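PDB 4CRQ: endo-1,3-beta-glucanase, family GH16 from Zobellia galactanivorans, which probably hydrolyses internal beta-1,3-glucosidic bonds of laminarin, this chain being the calcium-binding catalytic module of a larger modular enzyme. Local coordinates for residues L5-E10 and V227-K232; R40-V45 and Q63-R68; V51-H56 and P219-V224; G80-R85 and V161-N166. The protein carries 1 engineered substitution. All coordinates share one frame; numbering follows the deposited sequence.

Contact 1: residues L5-E10 and V227-K232; sequences LVWQDE and VRVYQK. With CA (calcium ion), chain C.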
loop_
_atom_site.group_PDB
_atom_site.type_symbol
_atom_site.label_atom_id
_atom_site.label_comp_id
_atom_site.label_asym_id
_atom_site.label_seq_id
_atom_site.Cartn_x
_atom_site.Cartn_y
_atom_site.Cartn_z
ATOM N N LEU A 5 -20.016 3.898 6.206
ATOM C CA LEU A 5 -18.951 4.603 5.476
ATOM C C LEU A 5 -18.517 5.845 6.263
ATOM O O LEU A 5 -19.378 6.691 6.566
ATOM C CB LEU A 5 -19.403 4.965 4.067
ATOM C CG LEU A 5 -18.343 5.498 3.102
ATOM C CD1 LEU A 5 -17.254 4.456 2.773
ATOM C CD2 LEU A 5 -19.057 5.989 1.856
ATOM N N VAL A 6 -17.226 5.956 6.588
ATOM C CA VAL A 6 -16.700 7.143 7.310
ATOM C C VAL A 6 -15.801 8.031 6.422
ATOM O O VAL A 6 -15.653 9.227 6.694
ATOM C CB VAL A 6 -16.001 6.785 8.679
ATOM C CG1 VAL A 6 -17.010 6.203 9.671
ATOM C CG2 VAL A 6 -14.823 5.825 8.516
ATOM N N TRP A 7 -15.205 7.465 5.370
ATOM C CA TRP A 7 -14.357 8.239 4.474
ATOM C C TRP A 7 -14.252 7.543 3.148
ATOM O O TRP A 7 -14.283 6.295 3.066
ATOM C CB TRP A 7 -12.946 8.424 5.082
ATOM C CG TRP A 7 -12.042 9.213 4.184
ATOM C CD1 TRP A 7 -12.037 10.595 3.946
ATOM C CD2 TRP A 7 -10.987 8.667 3.320
ATOM N NE1 TRP A 7 -11.071 10.932 3.024
ATOM C CE2 TRP A 7 -10.392 9.814 2.610
ATOM C CE3 TRP A 7 -10.477 7.365 3.069
ATOM C CZ2 TRP A 7 -9.324 9.652 1.690
ATOM C CZ3 TRP A 7 -9.408 7.221 2.141
ATOM C CH2 TRP A 7 -8.843 8.329 1.479
ATOM N N GLN A 8 -14.088 8.335 2.088
ATOM C CA GLN A 8 -13.855 7.791 0.756
ATOM C C GLN A 8 -13.140 8.777 -0.124
ATOM O O GLN A 8 -13.219 9.990 0.108
ATOM C CB GLN A 8 -15.184 7.410 0.065
ATOM C CG GLN A 8 -16.076 8.647 -0.179
ATOM C CD GLN A 8 -17.537 8.408 -0.468
ATOM O OE1 GLN A 8 -18.375 9.084 0.134
ATOM N NE2 GLN A 8 -17.863 7.484 -1.365
ATOM N N ASP A 9 -12.480 8.243 -1.146
ATOM C CA ASP A 9 -12.027 9.061 -2.256
ATOM C C ASP A 9 -12.439 8.248 -3.480
ATOM O O ASP A 9 -11.896 7.158 -3.701
ATOM C CB ASP A 9 -10.516 9.377 -2.281
ATOM C CG ASP A 9 -10.201 10.525 -3.253
ATOM O OD1 ASP A 9 -11.004 10.758 -4.209
ATOM O OD2 ASP A 9 -9.179 11.201 -3.068
ATOM N N GLU A 10 -13.406 8.754 -4.249
ATOM C CA GLU A 10 -13.939 8.091 -5.457
ATOM C C GLU A 10 -13.187 8.498 -6.736
ATOM O O GLU A 10 -13.445 7.921 -7.796
ATOM C CB GLU A 10 -15.431 8.426 -5.638
ATOM C CG GLU A 10 -16.304 7.999 -4.460
ATOM C CD GLU A 10 -16.310 6.495 -4.207
ATOM O OE1 GLU A 10 -16.443 5.726 -5.194
ATOM O OE2 GLU A 10 -16.199 6.078 -3.032
ATOM N N VAL A 227 -10.899 4.469 -2.862
ATOM C CA VAL A 227 -10.485 3.932 -1.554
ATOM C C VAL A 227 -11.670 4.251 -0.622
ATOM O O VAL A 227 -12.181 5.393 -0.649
ATOM C CB VAL A 227 -9.202 4.583 -0.993
ATOM C CG1 VAL A 227 -8.861 3.997 0.398
ATOM C CG2 VAL A 227 -8.017 4.423 -1.970
ATOM N N ARG A 228 -12.119 3.277 0.185
ATOM C CA ARG A 228 -13.229 3.495 1.122
ATOM C C ARG A 228 -12.883 2.931 2.474
ATOM O O ARG A 228 -12.206 1.868 2.567
ATOM C CB ARG A 228 -14.544 2.868 0.611
ATOM C CG ARG A 228 -15.096 3.511 -0.645
ATOM C CD ARG A 228 -16.260 2.720 -1.214
ATOM N NE ARG A 228 -16.721 3.314 -2.472
ATOM C CZ ARG A 228 -17.565 2.746 -3.332
ATOM N NH1 ARG A 228 -18.093 1.533 -3.097
ATOM N NH2 ARG A 228 -17.893 3.416 -4.438
ATOM N N VAL A 229 -13.346 3.630 3.519
ATOM C CA VAL A 229 -13.154 3.170 4.899
ATOM C C VAL A 229 -14.506 3.136 5.572
ATOM O O VAL A 229 -15.218 4.154 5.569
ATOM C CB VAL A 229 -12.182 4.054 5.723
ATOM C CG1 VAL A 229 -12.098 3.584 7.186
ATOM C CG2 VAL A 229 -10.793 4.061 5.065
ATOM N N TYR A 230 -14.862 1.981 6.124
ATOM C CA TYR A 230 -16.050 1.796 6.914
ATOM C C TYR A 230 -15.663 1.510 8.359
ATOM O O TYR A 230 -14.630 0.874 8.608
ATOM C CB TYR A 230 -16.836 0.572 6.428
ATOM C CG TYR A 230 -17.372 0.663 5.020
ATOM C CD1 TYR A 230 -16.543 0.329 3.905
ATOM C CD2 TYR A 230 -18.706 1.102 4.771
ATOM C CE1 TYR A 230 -17.032 0.417 2.606
ATOM C CE2 TYR A 230 -19.206 1.188 3.464
ATOM C CZ TYR A 230 -18.367 0.844 2.383
ATOM O OH TYR A 230 -18.860 0.941 1.100
ATOM N N GLN A 231 -16.479 1.957 9.311
ATOM C CA GLN A 231 -16.236 1.623 10.728
ATOM C C GLN A 231 -17.545 1.221 11.373
ATOM O O GLN A 231 -18.616 1.656 10.917
ATOM C CB GLN A 231 -15.586 2.781 11.494
ATOM C CG GLN A 231 -14.106 2.974 11.174
ATOM C CD GLN A 231 -13.535 4.204 11.840
ATOM O OE1 GLN A 231 -14.257 5.200 12.041
ATOM N NE2 GLN A 231 -12.270 4.162 12.201
ATOM N N LYS A 232 -17.455 0.399 12.419
ATOM C CA LYS A 232 -18.614 -0.059 13.170
ATOM C C LYS A 232 -18.542 0.606 14.524
ATOM O O LYS A 232 -19.550 1.064 15.015
ATOM C CB LYS A 232 -18.691 -1.605 13.243
ATOM C CG LYS A 232 -17.494 -2.317 13.855
ATOM C CD LYS A 232 -17.635 -3.828 13.803
ATOM C CE LYS A 232 -16.415 -4.495 14.428
ATOM N NZ LYS A 232 -16.528 -5.979 14.430
HETATM CA CA CA C . -13.962 6.087 -9.128
HETATM O O HOH W 1 -15.701 5.380 -7.742
HETATM O O HOH W 2 -15.454 8.062 -9.857
HETATM O O HOH W 3 -15.537 5.690 -11.073
#

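Contact 2: residues R40-V45 and Q63-R68; sequences RENAAV and QYTSAR. With ACT (acetate ion), chain F.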
loop_
_atom_site.group_PDB
_atom_site.type_symbol
_atom_site.label_atom_id
_atom_site.label_comp_id
_atom_site.label_asym_id
_atom_site.label_seq_id
_atom_site.Cartn_x
_atom_site.Cartn_y
_atom_site.Cartn_z
ATOM N N ARG A 40 5.100 14.186 -8.390
ATOM C CA ARG A 40 3.688 14.517 -8.395
ATOM C C ARG A 40 3.076 14.209 -9.777
ATOM O O ARG A 40 1.931 13.722 -9.844
ATOM C CB ARG A 40 3.473 16.002 -8.047
ATOM C CG ARG A 40 2.048 16.517 -8.221
ATOM C CD ARG A 40 1.097 15.854 -7.234
ATOM N NE ARG A 40 -0.300 16.280 -7.379
ATOM C CZ ARG A 40 -1.156 15.756 -8.261
ATOM N NH1 ARG A 40 -0.806 14.779 -9.126
ATOM N NH2 ARG A 40 -2.400 16.226 -8.278
ATOM N N GLU A 41 3.839 14.475 -10.849
ATOM C CA GLU A 41 3.389 14.350 -12.251
ATOM C C GLU A 41 2.868 12.961 -12.595
ATOM O O GLU A 41 2.030 12.795 -13.499
ATOM C CB GLU A 41 4.544 14.700 -13.216
ATOM C CG GLU A 41 4.120 14.904 -14.671
ATOM C CD GLU A 41 5.249 15.382 -15.573
ATOM O OE1 GLU A 41 6.275 14.712 -15.712
ATOM O OE2 GLU A 41 5.098 16.461 -16.169
ATOM N N ASN A 42 3.368 11.964 -11.866
ATOM C CA ASN A 42 3.022 10.590 -12.170
ATOM C C ASN A 42 1.696 10.090 -11.604
ATOM O O ASN A 42 1.351 8.895 -11.799
ATOM C CB ASN A 42 4.133 9.661 -11.698
ATOM C CG ASN A 42 5.434 9.863 -12.454
ATOM O OD1 ASN A 42 6.089 10.909 -12.333
ATOM N ND2 ASN A 42 5.818 8.879 -13.225
ATOM N N ALA A 43 0.974 10.945 -10.881
ATOM C CA ALA A 43 -0.378 10.629 -10.394
ATOM C C ALA A 43 -1.364 11.535 -11.094
ATOM O O ALA A 43 -1.128 12.749 -11.165
ATOM C CB ALA A 43 -0.465 10.790 -8.882
ATOM N N ALA A 44 -2.460 10.970 -11.609
ATOM C CA ALA A 44 -3.490 11.744 -12.318
ATOM C C ALA A 44 -4.819 11.040 -12.173
ATOM O O ALA A 44 -4.862 9.950 -11.637
ATOM C CB ALA A 44 -3.121 11.904 -13.798
ATOM N N VAL A 45 -5.913 11.652 -12.615
ATOM C CA VAL A 45 -7.209 10.980 -12.621
ATOM C C VAL A 45 -7.666 10.901 -14.069
ATOM O O VAL A 45 -7.558 11.892 -14.811
ATOM C CB VAL A 45 -8.245 11.684 -11.706
ATOM C CG1 VAL A 45 -9.703 11.297 -12.000
ATOM C CG2 VAL A 45 -7.919 11.364 -10.263
ATOM N N GLN A 63 16.443 6.072 -13.159
ATOM C CA GLN A 63 15.947 5.871 -14.528
ATOM C C GLN A 63 14.444 5.578 -14.568
ATOM O O GLN A 63 13.934 5.290 -15.651
ATOM C CB GLN A 63 16.792 4.850 -15.321
ATOM C CG GLN A 63 16.496 3.418 -15.049
ATOM C CD GLN A 63 17.384 2.446 -15.788
ATOM O OE1 GLN A 63 17.497 2.423 -17.018
ATOM N NE2 GLN A 63 18.007 1.616 -15.019
ATOM N N TYR A 64 13.742 5.670 -13.428
ATOM C CA TYR A 64 12.274 5.461 -13.389
ATOM C C TYR A 64 11.634 6.538 -12.548
ATOM O O TYR A 64 12.242 7.005 -11.589
ATOM C CB TYR A 64 11.880 4.087 -12.792
ATOM C CG TYR A 64 12.660 2.946 -13.452
ATOM C CD1 TYR A 64 12.341 2.504 -14.762
ATOM C CD2 TYR A 64 13.731 2.318 -12.788
ATOM C CE1 TYR A 64 13.063 1.464 -15.375
ATOM C CE2 TYR A 64 14.462 1.271 -13.389
ATOM C CZ TYR A 64 14.120 0.863 -14.678
ATOM O OH TYR A 64 14.812 -0.139 -15.305
ATOM N N THR A 65 10.414 6.889 -12.912
ATOM C CA THR A 65 9.577 7.752 -12.081
ATOM C C THR A 65 8.263 7.041 -11.810
ATOM O O THR A 65 7.827 6.199 -12.604
ATOM C CB THR A 65 9.315 9.138 -12.722
ATOM O OG1 THR A 65 8.714 8.939 -14.013
ATOM C CG2 THR A 65 10.621 9.972 -12.827
ATOM N N SER A 66 7.623 7.379 -10.684
ATOM C CA SER A 66 6.312 6.834 -10.348
ATOM C C SER A 66 5.718 7.782 -9.304
ATOM O O SER A 66 6.248 8.901 -9.134
ATOM C CB SER A 66 6.449 5.403 -9.819
ATOM O OG SER A 66 5.162 4.791 -9.700
ATOM N N ALA A 67 4.651 7.365 -8.617
ATOM C CA ALA A 67 4.046 8.183 -7.574
ATOM C C ALA A 67 3.815 7.399 -6.302
ATOM O O ALA A 67 3.639 6.187 -6.337
ATOM C CB ALA A 67 2.730 8.783 -8.048
ATOM N N ARG A 68 3.842 8.123 -5.188
ATOM C CA ARG A 68 3.576 7.607 -3.856
ATOM C C ARG A 68 2.776 8.685 -3.132
ATOM O O ARG A 68 3.199 9.846 -3.066
ATOM C CB ARG A 68 4.882 7.273 -3.113
ATOM C CG ARG A 68 4.683 6.871 -1.646
ATOM C CD ARG A 68 5.965 6.245 -1.093
ATOM N NE ARG A 68 5.993 6.206 0.376
ATOM C CZ ARG A 68 6.710 5.338 1.108
ATOM N NH1 ARG A 68 7.442 4.385 0.510
ATOM N NH2 ARG A 68 6.674 5.412 2.433
HETATM C C ACT F . 6.300 8.299 5.098
HETATM O O ACT F . 6.153 8.004 3.894
HETATM O OXT ACT F . 6.382 9.467 5.572
HETATM C CH3 ACT F . 6.388 7.154 6.028
#

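Contact 3: residues V51-H56 and P219-V224; sequences VITAKH and PAQMLV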
loop_
_atom_site.group_PDB
_atom_site.type_symbol
_atom_site.label_atom_id
_atom_site.label_comp_id
_atom_site.label_asym_id
_atom_site.label_seq_id
_atom_site.Cartn_x
_atom_site.Cartn_y
_atom_site.Cartn_z
ATOM N N VAL A 51 -4.825 7.211 -11.432
ATOM C CA VAL A 51 -3.867 6.485 -12.271
ATOM C C VAL A 51 -2.492 6.821 -11.731
ATOM O O VAL A 51 -2.083 7.990 -11.783
ATOM C CB VAL A 51 -3.990 6.862 -13.777
ATOM C CG1 VAL A 51 -3.034 6.031 -14.638
ATOM C CG2 VAL A 51 -5.445 6.727 -14.250
ATOM N N ILE A 52 -1.770 5.813 -11.216
ATOM C CA ILE A 52 -0.347 5.984 -10.860
ATOM C C ILE A 52 0.431 5.329 -11.995
ATOM O O ILE A 52 0.283 4.106 -12.270
ATOM C CB ILE A 52 0.013 5.370 -9.496
ATOM C CG1 ILE A 52 -0.670 6.148 -8.346
ATOM C CG2 ILE A 52 1.556 5.239 -9.325
ATOM C CD1 ILE A 52 -0.525 5.486 -6.987
ATOM N N THR A 53 1.278 6.130 -12.647
ATOM C CA THR A 53 2.030 5.645 -13.803
ATOM C C THR A 53 3.518 5.532 -13.508
ATOM O O THR A 53 4.130 6.524 -13.105
ATOM C CB THR A 53 1.815 6.572 -15.041
ATOM O OG1 THR A 53 0.414 6.706 -15.308
ATOM C CG2 THR A 53 2.523 6.007 -16.294
ATOM N N ALA A 54 4.082 4.332 -13.691
ATOM C CA ALA A 54 5.532 4.109 -13.600
ATOM C C ALA A 54 6.100 4.283 -15.006
ATOM O O ALA A 54 5.565 3.690 -15.960
ATOM C CB ALA A 54 5.856 2.718 -13.055
ATOM N N LYS A 55 7.156 5.087 -15.139
ATOM C CA LYS A 55 7.731 5.413 -16.435
ATOM C C LYS A 55 9.187 5.123 -16.450
ATOM O O LYS A 55 9.866 5.219 -15.418
ATOM C CB LYS A 55 7.569 6.931 -16.727
ATOM C CG LYS A 55 6.130 7.503 -16.753
ATOM C CD LYS A 55 6.073 9.041 -16.944
ATOM C CE LYS A 55 4.682 9.617 -16.700
ATOM N NZ LYS A 55 4.678 11.084 -17.005
ATOM N N HIS A 56 9.665 4.774 -17.640
ATOM C CA HIS A 56 11.079 4.730 -17.910
ATOM C C HIS A 56 11.423 6.173 -18.248
ATOM O O HIS A 56 11.123 6.646 -19.345
ATOM C CB HIS A 56 11.387 3.747 -19.031
ATOM C CG HIS A 56 12.847 3.688 -19.380
ATOM N ND1 HIS A 56 13.314 3.209 -20.558
ATOM C CD2 HIS A 56 13.958 4.086 -18.653
ATOM C CE1 HIS A 56 14.652 3.293 -20.578
ATOM N NE2 HIS A 56 15.056 3.827 -19.417
ATOM N N PRO A 219 5.276 2.745 -20.217
ATOM C CA PRO A 219 4.667 3.175 -18.968
ATOM C C PRO A 219 3.618 2.153 -18.495
ATOM O O PRO A 219 2.873 1.597 -19.319
ATOM C CB PRO A 219 4.051 4.526 -19.332
ATOM C CG PRO A 219 3.782 4.435 -20.812
ATOM C CD PRO A 219 4.869 3.583 -21.366
ATOM N N ALA A 220 3.575 1.919 -17.177
ATOM C CA ALA A 220 2.672 0.945 -16.543
ATOM C C ALA A 220 1.692 1.714 -15.665
ATOM O O ALA A 220 2.131 2.558 -14.896
ATOM C CB ALA A 220 3.473 -0.032 -15.729
ATOM N N GLN A 221 0.401 1.392 -15.748
ATOM C CA GLN A 221 -0.651 2.109 -15.012
ATOM C C GLN A 221 -1.273 1.252 -13.923
ATOM O O GLN A 221 -1.792 0.167 -14.208
ATOM C CB GLN A 221 -1.782 2.584 -15.946
ATOM C CG GLN A 221 -1.383 3.611 -17.002
ATOM C CD GLN A 221 -2.552 4.046 -17.879
ATOM O OE1 GLN A 221 -3.465 3.269 -18.143
ATOM N NE2 GLN A 221 -2.532 5.280 -18.326
ATOM N N MET A 222 -1.219 1.747 -12.691
ATOM C CA MET A 222 -1.970 1.176 -11.555
ATOM C C MET A 222 -3.261 2.016 -11.481
ATOM O O MET A 222 -3.184 3.246 -11.343
ATOM C CB MET A 222 -1.133 1.250 -10.269
ATOM C CG MET A 222 -1.901 0.944 -8.997
ATOM S SD MET A 222 -0.729 1.190 -7.644
ATOM C CE MET A 222 -1.731 0.683 -6.250
ATOM N N LEU A 223 -4.420 1.358 -11.572
ATOM C CA LEU A 223 -5.734 2.011 -11.579
ATOM C C LEU A 223 -6.418 1.778 -10.272
ATOM O O LEU A 223 -6.621 0.628 -9.875
ATOM C CB LEU A 223 -6.603 1.466 -12.727
ATOM C CG LEU A 223 -5.970 1.538 -14.134
ATOM C CD1 LEU A 223 -6.973 1.001 -15.154
ATOM C CD2 LEU A 223 -5.520 2.933 -14.543
ATOM N N VAL A 224 -6.762 2.866 -9.585
ATOM C CA VAL A 224 -7.502 2.788 -8.314
ATOM C C VAL A 224 -8.858 3.515 -8.514
ATOM O O VAL A 224 -8.923 4.759 -8.641
ATOM C CB VAL A 224 -6.711 3.391 -7.124
ATOM C CG1 VAL A 224 -7.484 3.190 -5.792
ATOM C CG2 VAL A 224 -5.307 2.816 -7.020
HETATM O O HOH W 4 -0.512 7.078 -17.791
#

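Contact 4: residues G80-R85 and V161-N166; sequences GKIEAR and VEWDAN. With EDO (1,2-ethanediol), chain I.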
loop_
_atom_site.group_PDB
_atom_site.type_symbol
_atom_site.label_atom_id
_atom_site.label_comp_id
_atom_site.label_asym_id
_atom_site.label_seq_id
_atom_site.Cartn_x
_atom_site.Cartn_y
_atom_site.Cartn_z
ATOM N N GLY A 80 -11.262 -0.511 11.394
ATOM C CA GLY A 80 -12.185 -0.356 10.292
ATOM C C GLY A 80 -12.056 -1.387 9.217
ATOM O O GLY A 80 -11.197 -2.278 9.297
ATOM N N LYS A 81 -12.926 -1.277 8.215
ATOM C CA LYS A 81 -12.796 -2.086 7.000
ATOM C C LYS A 81 -12.177 -1.078 6.023
ATOM O O LYS A 81 -12.831 -0.062 5.695
ATOM C CB LYS A 81 -14.130 -2.608 6.516
ATOM C CG LYS A 81 -14.055 -3.337 5.205
ATOM C CD LYS A 81 -15.435 -3.876 4.867
ATOM C CE LYS A 81 -15.461 -4.366 3.435
ATOM N NZ LYS A 81 -16.800 -4.868 3.030
ATOM N N ILE A 82 -10.941 -1.323 5.575
ATOM C CA ILE A 82 -10.211 -0.371 4.730
ATOM C C ILE A 82 -10.020 -1.085 3.404
ATOM O O ILE A 82 -9.407 -2.198 3.349
ATOM C CB ILE A 82 -8.864 0.059 5.358
ATOM C CG1 ILE A 82 -9.086 0.750 6.729
ATOM C CG2 ILE A 82 -8.066 0.989 4.424
ATOM C CD1 ILE A 82 -8.776 -0.126 7.915
ATOM N N GLU A 83 -10.507 -0.486 2.322
ATOM C CA GLU A 83 -10.500 -1.188 1.048
ATOM C C GLU A 83 -10.315 -0.313 -0.171
ATOM O O GLU A 83 -10.515 0.904 -0.122
ATOM C CB GLU A 83 -11.813 -1.931 0.903
ATOM C CG GLU A 83 -13.079 -1.111 0.698
ATOM C CD GLU A 83 -14.265 -2.039 0.634
ATOM O OE1 GLU A 83 -14.150 -3.156 0.089
ATOM O OE2 GLU A 83 -15.332 -1.697 1.114
ATOM N N ALA A 84 -9.961 -0.929 -1.280
ATOM C CA ALA A 84 -9.779 -0.223 -2.534
ATOM C C ALA A 84 -10.109 -1.175 -3.673
ATOM O O ALA A 84 -9.910 -2.409 -3.556
ATOM C CB ALA A 84 -8.348 0.278 -2.702
ATOM N N ARG A 85 -10.600 -0.596 -4.771
ATOM C CA ARG A 85 -10.936 -1.353 -5.988
ATOM C C ARG A 85 -9.816 -1.000 -6.975
ATOM O O ARG A 85 -9.712 0.137 -7.416
ATOM C CB ARG A 85 -12.350 -0.998 -6.468
ATOM C CG ARG A 85 -12.754 -1.731 -7.755
ATOM C CD ARG A 85 -14.256 -1.621 -8.016
ATOM N NE ARG A 85 -14.614 -2.477 -9.157
ATOM C CZ ARG A 85 -14.558 -2.101 -10.433
ATOM N NH1 ARG A 85 -14.189 -0.851 -10.763
ATOM N NH2 ARG A 85 -14.889 -2.966 -11.398
ATOM N N VAL A 161 -8.839 -5.021 4.285
ATOM C CA VAL A 161 -8.577 -5.605 5.583
ATOM C C VAL A 161 -9.717 -5.247 6.497
ATOM O O VAL A 161 -10.250 -4.135 6.375
ATOM C CB VAL A 161 -7.243 -5.147 6.249
ATOM C CG1 VAL A 161 -6.064 -5.758 5.528
ATOM C CG2 VAL A 161 -7.161 -3.607 6.388
ATOM N N GLU A 162 -10.096 -6.160 7.383
ATOM C CA GLU A 162 -10.994 -5.830 8.504
ATOM C C GLU A 162 -10.115 -5.839 9.751
ATOM O O GLU A 162 -9.502 -6.863 10.083
ATOM C CB GLU A 162 -12.140 -6.811 8.653
ATOM C CG GLU A 162 -13.213 -6.646 7.604
ATOM C CD GLU A 162 -14.310 -7.694 7.682
ATOM O OE1 GLU A 162 -14.265 -8.626 8.524
ATOM O OE2 GLU A 162 -15.238 -7.582 6.867
ATOM N N TRP A 163 -10.058 -4.691 10.422
ATOM C CA TRP A 163 -9.200 -4.473 11.566
ATOM C C TRP A 163 -10.009 -4.070 12.763
ATOM O O TRP A 163 -10.683 -3.069 12.695
ATOM C CB TRP A 163 -8.199 -3.405 11.137
ATOM C CG TRP A 163 -7.338 -2.738 12.179
ATOM C CD1 TRP A 163 -6.809 -3.283 13.361
ATOM C CD2 TRP A 163 -6.853 -1.372 12.132
ATOM N NE1 TRP A 163 -6.055 -2.353 14.034
ATOM C CE2 TRP A 163 -6.041 -1.174 13.347
ATOM C CE3 TRP A 163 -7.005 -0.308 11.230
ATOM C CZ2 TRP A 163 -5.421 0.042 13.630
ATOM C CZ3 TRP A 163 -6.377 0.916 11.530
ATOM C CH2 TRP A 163 -5.601 1.083 12.707
ATOM N N ASP A 164 -9.965 -4.852 13.842
ATOM C CA ASP A 164 -10.638 -4.478 15.099
ATOM C C ASP A 164 -9.611 -4.559 16.241
ATOM O O ASP A 164 -8.408 -4.785 15.999
ATOM C CB ASP A 164 -11.883 -5.345 15.346
ATOM C CG ASP A 164 -11.579 -6.817 15.488
ATOM O OD1 ASP A 164 -10.481 -7.245 15.898
ATOM O OD2 ASP A 164 -12.520 -7.545 15.156
ATOM N N ALA A 165 -10.071 -4.389 17.478
ATOM C CA ALA A 165 -9.176 -4.450 18.637
ATOM C C ALA A 165 -8.468 -5.817 18.805
ATOM O O ALA A 165 -7.402 -5.896 19.415
ATOM C CB ALA A 165 -9.941 -4.080 19.900
ATOM N N ASN A 166 -9.056 -6.877 18.252
ATOM C CA ASN A 166 -8.558 -8.257 18.448
ATOM C C ASN A 166 -7.846 -8.925 17.280
ATOM O O ASN A 166 -7.074 -9.871 17.493
ATOM C CB ASN A 166 -9.724 -9.159 18.879
ATOM C CG ASN A 166 -10.280 -8.777 20.229
ATOM O OD1 ASN A 166 -9.532 -8.480 21.162
ATOM N ND2 ASN A 166 -11.599 -8.776 20.343
HETATM C C1 EDO I . -19.272 -2.384 4.245
HETATM O O1 EDO I . -18.640 -3.184 3.257
HETATM C C2 EDO I . -20.733 -2.163 3.882
HETATM O O2 EDO I . -21.361 -3.436 3.871
#

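Contact 1: residues L5-E10 and V227-K232
E10 sets CG anti to its carbonyl carbon (chi1 -59°) and bends at chi2 (-62°), folding its carboxylate back to meet R228. The guanidinium grips it side-on, the two planes 34° apart: R228 NH2 reaches E10 OE1 at 2.8 Å and R228 NE the syn lone pair of E10 OE2 at 2.9 Å. E10 OE2 takes a further bond from Q8 NE2 at 2.7 Å, arriving from above the carboxylate plane. E10 O also binds the calcium ion at 2.3 Å, with the carbonyl oxygens of G48 and D225, while E10 OE1 accepts from a water on the metal. An alanine here would probably leave R228 and the amide of Q8 without their shared acceptor and the calcium-bound water without its carboxylate partner. The strands are antiparallel neighbours in the beta-sandwich of family GH16, broken by a classic beta bulge: V6 and W7 both face V229, V6 N bonding V229 O at 2.9 Å and W7 N only weakly. L5 CD1 sits over one face of the Y230 ring, 3.9 Å from its centroid. The W7 indole edge lies against V227 and V229, W7 CZ3 being 3.7 Å from V227 CG1, while W7 NE1 bonds D18.

Contact 2: residues R40-V45 and Q63-R68
N42 meets T65 and S66 with its amide and CB, the close part of this contact. N42 ND2 donates to T65 OG1 at 3.0 Å (156° at the hydrogen), the acceptor lying 16° out of the amide plane; the side chains cross at about a right angle. T65 turns OG1 between its backbone N and carbonyl carbon (chi1 57°), where it meets the amide and also bonds E57. N42 CB lies 3.4 Å from S66 O, and N42 ND2 also donates to T53 O, so two bonds fix the amide's rotation. An alanine here would probably leave T65 OG1 and T53 O each without this donor and open a gap beside T65. Beyond N42 the fit thins to methyl against methyl, A43 CB and A67 CB at 3.9 Å. R40 is the loose, exposed side, returning to its own segment with NH1 bonding A43 O weakly. R68 points away from the contact, to a salt bridge with E22. Strands 43-46 and 62-70 pair in succession along one edge of strand 49-59, the first near V51, the second from K55 on, and strand 220-231 takes the other edge.

Contact 3: residues V51-H56 and P219-V224
V51 and L223 lie side by side where two neighbouring strands of the GH16 beta-sandwich run antiparallel, 163° between their directions. Two hydrogen-bonded pairs satisfy the backbone between them. I52 N gives to M222 O at 2.9 Å, and M222 N returns to I52 O at 2.8 Å, nearly straight at 175°. A54 and A220 repeat the exchange, A54 N to A220 O and A220 N to A54 O. The intervening backbone groups turn to the other edge: T53 O accepts from N42 ND2, and V51 and K55 bond backbone to backbone with A44 and T65. On the face bearing I52, A54 and M222, strand 196-204 packs through M202. The opposite face is partly polar. V51 CG2 rests 3.8 Å from L223 CD2, V51 CG1 crosses the Q221 chain, touching its CG, and T53 CG2 meets P219 CB at 3.7 Å. One water joins the polar ends, 2.7 Å from T53 OG1 and accepting from Q221 NE2 at 2.8 Å.

Contact 4: residues G80-R85 and V161-N166
An antiparallel ladder in the GH16 catalytic module joins G80-I82 to V161-W163, one face carrying I82, V161 and W163 and the other K81 and E162. Its hydrogen-bonded pairs are G80 with W163 and I82 with V161. G80 N bonds W163 O and W163 N bonds G80 O, both at 2.9 Å; I82 N meets V161 O at 3.0 Å, and V161 N bonds I82 O. At G80 the backbone (phi 146°, psi 178°) would press a CB against the preceding carbonyl oxygen, a conformation that calls for glycine. On the buried face I82 CD1 does the touching. It approaches the edge of the W163 ring in plane, 3.8 Å from W163 CE3, and stands 4.1 Å from V161 CG2; chi2, off a staggered value at 103°, swings CD1 there. W163 is fixed further by NE1 bonding F192 O and by edge-to-face stacks with F196 and Y79. M100 of strand 94-102, in the facing layer, touches both I82 and W163. On the other face K81 and E162 lie side by side, K81 CG 4.2 Å from E162 CG, while extended K81 carries NZ on to an ethanediol probably from the crystallisation liquor. D164 OD1 accepts from N166 N at 2.8 Å to form an Asx turn. An apolar face turned to the facing layer and a charged face turned away fit neighbouring strands within one sheet of a concanavalin-like beta-sandwich.

Overall arrangement
Strand 220-231 ties the set together: its start pairs with 51-56 in contact 3 and its end with 5-10 in contact 1, centres 24 Å apart. Contact 4 adjoins contact 1, centres 10 Å apart, strand 80-87 neighbouring 220-231; Y230 O lies 2.8 Å from K81 N and R228 N 2.9 Å from E83 O. Contacts 2 and 3 form the other cluster, centres 7 Å apart, both segments of contact 2 bonding strand 49-59 of contact 3, through A44 O to V51 N at 2.7 Å and T65 O to K55 N at 2.8 Å. Between contacts 1 and 3, D225 binds the calcium ion also held by E10 and pairs with R85 of contact 4.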